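Local coordinates for protein 30-kDa cleavage and polyadenylation specificity factor 30 (Arabidopsis thaliana, PDB 5ZUU) that acts in the CPSF complex in pre-mRNA 3'-end formation and poly(A) site selection, and is present here as its YTH domain bound to m6A-modified RNA, at residues Val16-Val21 with Asp54-Val59; Arg27-Leu32 with Gly88-Glu93; His116-Leu121 with Glu146-Leu151. All coordinates share one frame; numbering follows the deposited sequence.

All three contacts lie within the YTH domain and are partly buried, but their chemistry differs. Interaction 1 belongs to the central sheet: it pairs the starts of strands 17-24 and 58-65 by backbone and amide bonds, with charged groups toward its exposed end. Interaction 2 lies about 24 Å away, centre to centre, across the middle of the chain. It sets helix 27-36 against an irregular loop through a tryptophan that packs on the modified base. Interaction 3 is almost wholly apolar across its interface, a turn resting on helix 142-154. Interactions 1 and 3 touch where Tyr19 CZ lies 3.9 Å from Glu146 N; interaction 2 touches neither.

Interaction 1 (Val16-Val21 with Asp54-Val59); sequences VNRYFV and DSVENV
Ser55 OG is held by two partners: Arg18 NH1 donates to it at 3.0 Å, and it is hydrogen-bonded to Ala52 O, one turn back in helix 46-55. Ser55 OG lies near the guanidinium plane, at the edge of the group. A bend at chi3 (70°) turns NE off the line of the arginine chain; Glu139 pairs with NE and Glu51 with NH1 as salt bridges. Nearer the backbone, Arg18 CD packs on Val56 CG1 at 3.8 Å, the two side chains crossing at about a right angle. The backbones join through Arg18 N to Asn58 O at 3.1 Å, part of the parallel pairing of strands 17-24 and 58-65 in the mixed sheet of the YTH fold; helix 46-55 covers the face bearing Arg18, Phe20 and Val59. There Phe20 CD1 meets Val59 CG1 at 3.9 Å. On the other face Asn58 ND2 donates to Asn17 OD1 at 3.0 Å, rather bent (138°), the amides being turned 85° apart. Asn17 ND2 reaches Tyr19 OH, and Asn58 OD1 binds Lys76. An alanine at Asn17 would probably leave Asn58 ND2 without this acceptor and Tyr19 OH without the N-H it receives.

Interaction 2 (Arg27-Leu32 with Gly88-Glu93); sequences RENFEL and GNWKHE
Asn29 and Leu32, one turn apart on helix 27-36, both pack against the CE3-CZ3 rim of the Trp90 six-membered ring by apolar and CH contacts. Asn29 CB lies 3.8 Å from Trp90 CE3, and the amide plane of Asn29 stands 74° from the indole. The neighbouring rim atom, Trp90 CZ3, comes to 3.5 Å from Asn29 O, which sits at the ring edge near its plane. Leu32 CD2 reaches Trp90 CE3 at 4.0 Å and presses closely on the loop backbone, 3.2 Å from Asn89 O. Within the loop, Gly88 CA lies over one face of the indole, 3.7 Å above its plane and offset toward the rim; with no side chain, and with a positive phi (34°), Gly88 can fold in this close.

The charged contact lies at the surface. Glu28 OE1 forms a salt bridge with Lys91 NZ at 3.4 Å, and the same oxygen lies 3.2 Å from Lys91 CE. The lysine chain is extended as far as CE, and the turn at chi4 (87°) sets the position of NZ.

Trp90 packs on the modified base of the bound RNA and meets Trp39 edge-to-face, consistent with the aromatic cage by which YTH domains read m6A; Asn102 accepts from its NE1. The loop, which runs between strands 70-77 and 103-114, is tied further along the helix by Gln36 to Gly88 N. Strand 38-39 borders the contact as well, Trp90 touching its Val38 and Asn29 its Trp39.

Interaction 3 (His116-Leu121 with Glu146-Leu151); sequences HKTRNL and EQLASL
Leu121 CD1 carries most of the apolar contact, lying over the helix backbone 3.6 Å from Leu148 N and 3.8 Å from Leu148 CB. The same methyl reaches Gln147 CB at 3.9 Å, while the polar end of Gln147 leads away from the turn. Thr118 CG2 meets Leu148 CD1 at 3.7 Å; in Leu148, CG is anti to the backbone N (chi1 -180°), from where CD1 extends to the threonine methyl. Leu151 CD1 adds to the same cluster, packing near Thr118 CG2 and Lys117 O.

No hydrogen bond crosses between the segments. Just ahead of the turn, His116 O accepts from both NH1 and the backbone N of Arg119, which reach it from opposite faces of its carbonyl plane. Thr118 OG1 is bonded to Phe115 O, and Lys117 pairs with Glu155 in a salt bridge.

Leu113 and Phe71, from strands 103-114 and 70-77, pack against Thr118 and Leu148. The arrangement is a type I beta turn, Thr118 to Leu121, laid on helix 142-154 beside the central sheet of the YTH fold.

Interaction 1 (Val16-Val21 with Asp54-Val59)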
loop_
_atom_site.group_PDB
_atom_site.type_symbol
_atom_site.label_atom_id
_atom_site.label_comp_id
_atom_site.label_asym_id
_atom_site.label_seq_id
_atom_site.Cartn_x
_atom_site.Cartn_y
_atom_site.Cartn_z
ATOM N N VAL A 16 7.192 11.088 -11.021
ATOM C CA VAL A 16 8.122 10.929 -9.893
ATOM C C VAL A 16 7.364 10.434 -8.657
ATOM O O VAL A 16 6.548 11.109 -8.089
ATOM C CB VAL A 16 8.990 12.186 -9.660
ATOM C CG1 VAL A 16 9.778 12.051 -8.351
ATOM C CG2 VAL A 16 9.940 12.327 -10.865
ATOM N N ASN A 17 7.660 9.217 -8.251
ATOM C CA ASN A 17 6.979 8.584 -7.138
ATOM C C ASN A 17 7.975 8.368 -5.989
ATOM O O ASN A 17 9.173 8.246 -6.213
ATOM C CB ASN A 17 6.483 7.222 -7.581
ATOM C CG ASN A 17 5.488 7.253 -8.721
ATOM O OD1 ASN A 17 4.804 8.251 -9.022
ATOM N ND2 ASN A 17 5.345 6.105 -9.325
ATOM N N ARG A 18 7.468 8.246 -4.764
ATOM C CA ARG A 18 8.246 7.638 -3.662
ATOM C C ARG A 18 7.460 6.466 -3.214
ATOM O O ARG A 18 6.182 6.465 -3.366
ATOM C CB ARG A 18 8.424 8.635 -2.496
ATOM C CG ARG A 18 9.325 9.757 -2.918
ATOM C CD ARG A 18 9.340 10.893 -1.932
ATOM N NE ARG A 18 10.032 10.506 -0.698
ATOM C CZ ARG A 18 10.185 11.336 0.342
ATOM N NH1 ARG A 18 9.714 12.549 0.289
ATOM N NH2 ARG A 18 10.838 10.951 1.420
ATOM N N TYR A 19 8.173 5.517 -2.613
ATOM C CA TYR A 19 7.678 4.197 -2.276
ATOM C C TYR A 19 8.026 3.858 -0.842
ATOM O O TYR A 19 9.208 4.004 -0.443
ATOM C CB TYR A 19 8.399 3.118 -3.187
ATOM C CG TYR A 19 8.210 3.373 -4.633
ATOM C CD1 TYR A 19 9.002 4.311 -5.312
ATOM C CD2 TYR A 19 7.192 2.751 -5.332
ATOM C CE1 TYR A 19 8.792 4.576 -6.666
ATOM C CE2 TYR A 19 6.986 3.011 -6.679
ATOM C CZ TYR A 19 7.767 3.929 -7.330
ATOM O OH TYR A 19 7.529 4.198 -8.644
ATOM N N PHE A 20 7.020 3.365 -0.096
ATOM C CA PHE A 20 7.180 2.968 1.310
ATOM C C PHE A 20 6.583 1.597 1.492
ATOM O O PHE A 20 5.520 1.328 0.949
ATOM C CB PHE A 20 6.470 3.976 2.273
ATOM C CG PHE A 20 7.051 5.351 2.262
ATOM C CD1 PHE A 20 6.793 6.221 1.236
ATOM C CD2 PHE A 20 7.867 5.786 3.283
ATOM C CE1 PHE A 20 7.384 7.491 1.203
ATOM C CE2 PHE A 20 8.451 7.049 3.266
ATOM C CZ PHE A 20 8.211 7.895 2.217
ATOM N N VAL A 21 7.263 0.726 2.235
ATOM C CA VAL A 21 6.669 -0.522 2.685
ATOM C C VAL A 21 5.806 -0.249 3.909
ATOM O O VAL A 21 6.241 0.423 4.837
ATOM C CB VAL A 21 7.712 -1.591 3.050
ATOM C CG1 VAL A 21 7.052 -2.845 3.650
ATOM C CG2 VAL A 21 8.520 -1.964 1.819
ATOM N N ASP A 54 3.571 15.560 0.574
ATOM C CA ASP A 54 3.751 16.922 0.094
ATOM C C ASP A 54 4.814 17.018 -1.003
ATOM O O ASP A 54 4.757 17.953 -1.800
ATOM C CB ASP A 54 4.193 17.870 1.255
ATOM C CG ASP A 54 3.166 18.017 2.333
ATOM O OD1 ASP A 54 1.981 17.600 2.180
ATOM O OD2 ASP A 54 3.596 18.480 3.409
ATOM N N SER A 55 5.816 16.135 -0.990
ATOM C CA SER A 55 6.988 16.246 -1.860
ATOM C C SER A 55 6.800 15.828 -3.312
ATOM O O SER A 55 7.520 16.326 -4.168
ATOM C CB SER A 55 8.135 15.370 -1.339
ATOM O OG SER A 55 7.723 14.013 -1.348
ATOM N N VAL A 56 5.921 14.860 -3.579
ATOM C CA VAL A 56 5.827 14.247 -4.931
ATOM C C VAL A 56 4.396 14.032 -5.264
ATOM O O VAL A 56 3.574 13.991 -4.370
ATOM C CB VAL A 56 6.557 12.856 -5.026
ATOM C CG1 VAL A 56 8.045 12.990 -4.836
ATOM C CG2 VAL A 56 6.027 11.881 -4.002
ATOM N N GLU A 57 4.122 13.732 -6.516
ATOM C CA GLU A 57 2.731 13.557 -7.009
ATOM C C GLU A 57 2.067 12.252 -6.510
ATOM O O GLU A 57 0.817 12.176 -6.345
ATOM C CB GLU A 57 2.731 13.680 -8.547
ATOM C CG GLU A 57 1.379 13.634 -9.263
ATOM C CD GLU A 57 0.321 14.618 -8.738
ATOM O OE1 GLU A 57 0.657 15.627 -8.061
ATOM O OE2 GLU A 57 -0.888 14.394 -9.009
ATOM N N ASN A 58 2.885 11.220 -6.291
ATOM C CA ASN A 58 2.388 9.912 -5.893
ATOM C C ASN A 58 3.274 9.232 -4.867
ATOM O O ASN A 58 4.474 9.029 -5.087
ATOM C CB ASN A 58 2.372 8.977 -7.090
ATOM C CG ASN A 58 1.559 9.499 -8.218
ATOM O OD1 ASN A 58 0.356 9.537 -8.147
ATOM N ND2 ASN A 58 2.206 9.804 -9.301
ATOM N N VAL A 59 2.675 8.908 -3.741
ATOM C CA VAL A 59 3.275 8.115 -2.737
ATOM C C VAL A 59 2.620 6.775 -2.868
ATOM O O VAL A 59 1.354 6.612 -2.766
ATOM C CB VAL A 59 3.025 8.728 -1.348
ATOM C CG1 VAL A 59 3.569 7.813 -0.251
ATOM C CG2 VAL A 59 3.679 10.078 -1.286
#

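Interaction 2 (Arg27-Leu32 with Gly88-Glu93)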
loop_
_atom_site.group_PDB
_atom_site.type_symbol
_atom_site.label_atom_id
_atom_site.label_comp_id
_atom_site.label_asym_id
_atom_site.label_seq_id
_atom_site.Cartn_x
_atom_site.Cartn_y
_atom_site.Cartn_z
ATOM N N ARG A 27 -4.249 -9.720 8.762
ATOM C CA ARG A 27 -4.974 -9.555 7.487
ATOM C C ARG A 27 -6.253 -8.775 7.658
ATOM O O ARG A 27 -6.716 -8.065 6.746
ATOM C CB ARG A 27 -5.357 -10.867 6.854
ATOM C CG ARG A 27 -4.183 -11.633 6.356
ATOM C CD ARG A 27 -4.613 -12.716 5.359
ATOM N NE ARG A 27 -3.410 -13.406 4.929
ATOM C CZ ARG A 27 -2.748 -13.219 3.789
ATOM N NH1 ARG A 27 -3.177 -12.415 2.837
ATOM N NH2 ARG A 27 -1.646 -13.933 3.586
ATOM N N GLU A 28 -6.854 -8.885 8.818
ATOM C CA GLU A 28 -8.170 -8.252 8.969
ATOM C C GLU A 28 -8.054 -6.800 8.620
ATOM O O GLU A 28 -8.898 -6.322 7.892
ATOM C CB GLU A 28 -8.768 -8.414 10.359
ATOM C CG GLU A 28 -9.030 -9.864 10.751
ATOM C CD GLU A 28 -7.841 -10.555 11.442
ATOM O OE1 GLU A 28 -7.931 -10.858 12.665
ATOM O OE2 GLU A 28 -6.815 -10.804 10.766
ATOM N N ASN A 29 -7.054 -6.070 9.118
ATOM C CA ASN A 29 -6.956 -4.625 8.816
ATOM C C ASN A 29 -6.693 -4.328 7.340
ATOM O O ASN A 29 -7.208 -3.437 6.792
ATOM C CB ASN A 29 -5.947 -3.921 9.715
ATOM C CG ASN A 29 -6.402 -3.845 11.173
ATOM O OD1 ASN A 29 -5.642 -3.500 12.054
ATOM N ND2 ASN A 29 -7.621 -4.168 11.400
ATOM N N PHE A 30 -5.827 -5.115 6.766
ATOM C CA PHE A 30 -5.537 -5.009 5.361
ATOM C C PHE A 30 -6.818 -5.175 4.517
ATOM O O PHE A 30 -7.086 -4.422 3.583
ATOM C CB PHE A 30 -4.469 -6.055 5.018
ATOM C CG PHE A 30 -4.378 -6.363 3.560
ATOM C CD1 PHE A 30 -4.101 -5.357 2.660
ATOM C CD2 PHE A 30 -4.601 -7.691 3.081
ATOM C CE1 PHE A 30 -4.001 -5.647 1.307
ATOM C CE2 PHE A 30 -4.489 -7.981 1.748
ATOM C CZ PHE A 30 -4.208 -6.938 0.854
ATOM N N GLU A 31 -7.595 -6.188 4.864
ATOM C CA GLU A 31 -8.912 -6.416 4.178
ATOM C C GLU A 31 -9.920 -5.326 4.364
ATOM O O GLU A 31 -10.537 -4.904 3.418
ATOM C CB GLU A 31 -9.469 -7.779 4.522
ATOM C CG GLU A 31 -8.587 -8.817 3.860
ATOM C CD GLU A 31 -8.960 -10.231 4.166
ATOM O OE1 GLU A 31 -10.101 -10.457 4.595
ATOM O OE2 GLU A 31 -8.092 -11.106 3.939
ATOM N N LEU A 32 -9.972 -4.775 5.562
ATOM C CA LEU A 32 -10.760 -3.594 5.823
ATOM C C LEU A 32 -10.300 -2.390 5.000
ATOM O O LEU A 32 -11.131 -1.601 4.482
ATOM C CB LEU A 32 -10.686 -3.268 7.314
ATOM C CG LEU A 32 -11.907 -2.615 7.949
ATOM C CD1 LEU A 32 -13.126 -3.524 7.875
ATOM C CD2 LEU A 32 -11.617 -2.284 9.405
ATOM N N GLY A 88 -12.633 2.636 8.866
ATOM C CA GLY A 88 -11.585 1.976 9.622
ATOM C C GLY A 88 -11.784 2.019 11.121
ATOM O O GLY A 88 -11.118 2.804 11.810
ATOM N N ASN A 89 -12.720 1.222 11.636
ATOM C CA ASN A 89 -12.535 0.728 12.981
ATOM C C ASN A 89 -11.623 -0.523 12.924
ATOM O O ASN A 89 -12.008 -1.584 12.469
ATOM C CB ASN A 89 -13.849 0.503 13.732
ATOM C CG ASN A 89 -13.666 0.696 15.226
ATOM O OD1 ASN A 89 -13.036 -0.142 15.877
ATOM N ND2 ASN A 89 -14.131 1.841 15.758
ATOM N N TRP A 90 -10.409 -0.354 13.410
ATOM C CA TRP A 90 -9.336 -1.274 13.180
ATOM C C TRP A 90 -9.313 -2.251 14.324
ATOM O O TRP A 90 -9.689 -1.909 15.454
ATOM C CB TRP A 90 -7.984 -0.511 13.106
ATOM C CG TRP A 90 -7.950 0.586 12.072
ATOM C CD1 TRP A 90 -7.952 1.936 12.296
ATOM C CD2 TRP A 90 -7.963 0.421 10.660
ATOM N NE1 TRP A 90 -7.929 2.602 11.110
ATOM C CE2 TRP A 90 -7.935 1.706 10.091
ATOM C CE3 TRP A 90 -7.946 -0.690 9.820
ATOM C CZ2 TRP A 90 -7.944 1.920 8.708
ATOM C CZ3 TRP A 90 -7.928 -0.487 8.466
ATOM C CH2 TRP A 90 -7.912 0.813 7.910
ATOM N N LYS A 91 -8.870 -3.462 14.047
ATOM C CA LYS A 91 -8.537 -4.407 15.095
ATOM C C LYS A 91 -7.157 -4.064 15.698
ATOM O O LYS A 91 -6.243 -3.760 14.963
ATOM C CB LYS A 91 -8.548 -5.812 14.488
ATOM C CG LYS A 91 -7.948 -6.928 15.337
ATOM C CD LYS A 91 -7.734 -8.188 14.506
ATOM C CE LYS A 91 -7.080 -9.297 15.314
ATOM N NZ LYS A 91 -8.155 -10.050 16.005
ATOM N N HIS A 92 -7.020 -4.078 17.026
ATOM C CA HIS A 92 -5.696 -4.165 17.695
ATOM C C HIS A 92 -5.782 -4.810 19.068
ATOM O O HIS A 92 -6.854 -4.825 19.642
ATOM C CB HIS A 92 -4.979 -2.801 17.761
ATOM C CG HIS A 92 -5.721 -1.718 18.485
ATOM N ND1 HIS A 92 -7.042 -1.411 18.238
ATOM C CD2 HIS A 92 -5.295 -0.823 19.412
ATOM C CE1 HIS A 92 -7.410 -0.400 19.008
ATOM N NE2 HIS A 92 -6.369 -0.029 19.731
ATOM N N GLU A 93 -4.658 -5.332 19.578
ATOM C CA GLU A 93 -4.601 -6.019 20.901
ATOM C C GLU A 93 -4.418 -5.070 22.123
ATOM O O GLU A 93 -3.561 -4.186 22.085
ATOM C CB GLU A 93 -3.508 -7.120 20.904
ATOM C CG GLU A 93 -2.132 -6.728 21.459
ATOM C CD GLU A 93 -1.098 -7.837 21.332
ATOM O OE1 GLU A 93 -0.486 -8.215 22.355
ATOM O OE2 GLU A 93 -0.896 -8.330 20.204
#

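Interaction 3 (His116-Leu121 with Glu146-Leu151)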
loop_
_atom_site.group_PDB
_atom_site.type_symbol
_atom_site.label_atom_id
_atom_site.label_comp_id
_atom_site.label_asym_id
_atom_site.label_seq_id
_atom_site.Cartn_x
_atom_site.Cartn_y
_atom_site.Cartn_z
ATOM N N HIS A 116 10.416 -14.819 -1.745
ATOM C CA HIS A 116 11.375 -15.625 -2.539
ATOM C C HIS A 116 11.638 -14.903 -3.838
ATOM O O HIS A 116 12.814 -14.730 -4.277
ATOM C CB HIS A 116 10.811 -17.033 -2.797
ATOM C CG HIS A 116 11.834 -17.990 -3.332
ATOM N ND1 HIS A 116 13.057 -18.196 -2.704
ATOM C CD2 HIS A 116 11.866 -18.710 -4.482
ATOM C CE1 HIS A 116 13.776 -19.036 -3.440
ATOM N NE2 HIS A 116 13.064 -19.380 -4.501
ATOM N N LYS A 117 10.557 -14.399 -4.421
ATOM C CA LYS A 117 10.656 -13.695 -5.694
ATOM C C LYS A 117 11.279 -12.320 -5.649
ATOM O O LYS A 117 11.648 -11.835 -6.681
ATOM C CB LYS A 117 9.305 -13.603 -6.381
ATOM C CG LYS A 117 8.839 -14.949 -6.844
ATOM C CD LYS A 117 7.433 -14.777 -7.372
ATOM C CE LYS A 117 6.759 -16.094 -7.699
ATOM N NZ LYS A 117 5.305 -15.744 -7.825
ATOM N N THR A 118 11.421 -11.727 -4.477
ATOM C CA THR A 118 12.090 -10.464 -4.273
ATOM C C THR A 118 13.452 -10.589 -3.673
ATOM O O THR A 118 14.022 -9.594 -3.266
ATOM C CB THR A 118 11.280 -9.536 -3.331
ATOM O OG1 THR A 118 11.391 -9.980 -1.983
ATOM C CG2 THR A 118 9.862 -9.525 -3.690
ATOM N N ARG A 119 14.012 -11.782 -3.663
ATOM C CA ARG A 119 15.200 -12.063 -2.842
ATOM C C ARG A 119 16.483 -11.458 -3.424
ATOM O O ARG A 119 17.466 -11.357 -2.719
ATOM C CB ARG A 119 15.373 -13.571 -2.604
ATOM C CG ARG A 119 15.785 -14.426 -3.832
ATOM C CD ARG A 119 15.763 -15.934 -3.444
ATOM N NE ARG A 119 16.221 -16.813 -4.507
ATOM C CZ ARG A 119 15.520 -17.118 -5.605
ATOM N NH1 ARG A 119 14.302 -16.601 -5.881
ATOM N NH2 ARG A 119 16.042 -17.942 -6.476
ATOM N N ASN A 120 16.485 -11.048 -4.690
ATOM C CA ASN A 120 17.665 -10.373 -5.245
ATOM C C ASN A 120 17.557 -8.853 -5.188
ATOM O O ASN A 120 18.373 -8.139 -5.783
ATOM C CB ASN A 120 17.986 -10.923 -6.629
ATOM C CG ASN A 120 16.938 -10.572 -7.647
ATOM O OD1 ASN A 120 15.809 -10.292 -7.241
ATOM N ND2 ASN A 120 17.290 -10.588 -8.946
ATOM N N LEU A 121 16.575 -8.327 -4.449
ATOM C CA LEU A 121 16.338 -6.902 -4.397
ATOM C C LEU A 121 16.664 -6.420 -3.020
ATOM O O LEU A 121 16.045 -6.846 -2.062
ATOM C CB LEU A 121 14.871 -6.543 -4.669
ATOM C CG LEU A 121 14.410 -5.930 -5.931
ATOM C CD1 LEU A 121 13.041 -5.242 -5.765
ATOM C CD2 LEU A 121 15.415 -4.895 -6.365
ATOM N N GLU A 146 10.443 1.138 -7.446
ATOM C CA GLU A 146 9.883 0.897 -8.757
ATOM C C GLU A 146 10.099 -0.592 -9.237
ATOM O O GLU A 146 9.200 -1.189 -9.717
ATOM C CB GLU A 146 10.510 1.906 -9.680
ATOM C CG GLU A 146 10.014 1.915 -11.104
ATOM C CD GLU A 146 10.806 2.972 -11.870
ATOM O OE1 GLU A 146 12.085 2.892 -11.875
ATOM O OE2 GLU A 146 10.172 3.923 -12.365
ATOM N N GLN A 147 11.256 -1.190 -8.980
ATOM C CA GLN A 147 11.453 -2.597 -9.213
ATOM C C GLN A 147 10.561 -3.492 -8.425
ATOM O O GLN A 147 10.039 -4.455 -8.987
ATOM C CB GLN A 147 12.920 -3.031 -8.979
ATOM C CG GLN A 147 13.896 -2.353 -9.931
ATOM C CD GLN A 147 13.532 -2.593 -11.399
ATOM O OE1 GLN A 147 13.183 -3.714 -11.767
ATOM N NE2 GLN A 147 13.585 -1.553 -12.233
ATOM N N LEU A 148 10.387 -3.208 -7.121
ATOM C CA LEU A 148 9.528 -4.005 -6.302
ATOM C C LEU A 148 8.072 -3.874 -6.728
ATOM O O LEU A 148 7.392 -4.871 -6.819
ATOM C CB LEU A 148 9.691 -3.638 -4.852
ATOM C CG LEU A 148 8.843 -4.414 -3.837
ATOM C CD1 LEU A 148 9.118 -5.884 -3.963
ATOM C CD2 LEU A 148 9.149 -3.947 -2.412
ATOM N N ALA A 149 7.600 -2.676 -6.983
ATOM C CA ALA A 149 6.231 -2.524 -7.511
ATOM C C ALA A 149 6.084 -3.262 -8.866
ATOM O O ALA A 149 5.107 -3.946 -9.120
ATOM C CB ALA A 149 5.884 -1.058 -7.714
ATOM N N SER A 150 7.077 -3.163 -9.736
ATOM C CA SER A 150 6.959 -3.873 -11.001
ATOM C C SER A 150 6.746 -5.402 -10.805
ATOM O O SER A 150 6.001 -6.003 -11.572
ATOM C CB SER A 150 8.115 -3.520 -11.942
ATOM O OG SER A 150 9.131 -4.429 -11.681
ATOM N N LEU A 151 7.327 -6.009 -9.758
ATOM C CA LEU A 151 7.111 -7.429 -9.485
ATOM C C LEU A 151 5.652 -7.731 -9.092
ATOM O O LEU A 151 5.115 -8.832 -9.376
ATOM C CB LEU A 151 8.028 -7.958 -8.370
ATOM C CG LEU A 151 9.509 -7.914 -8.714
ATOM C CD1 LEU A 151 10.384 -8.225 -7.505
ATOM C CD2 LEU A 151 9.863 -8.844 -9.877
#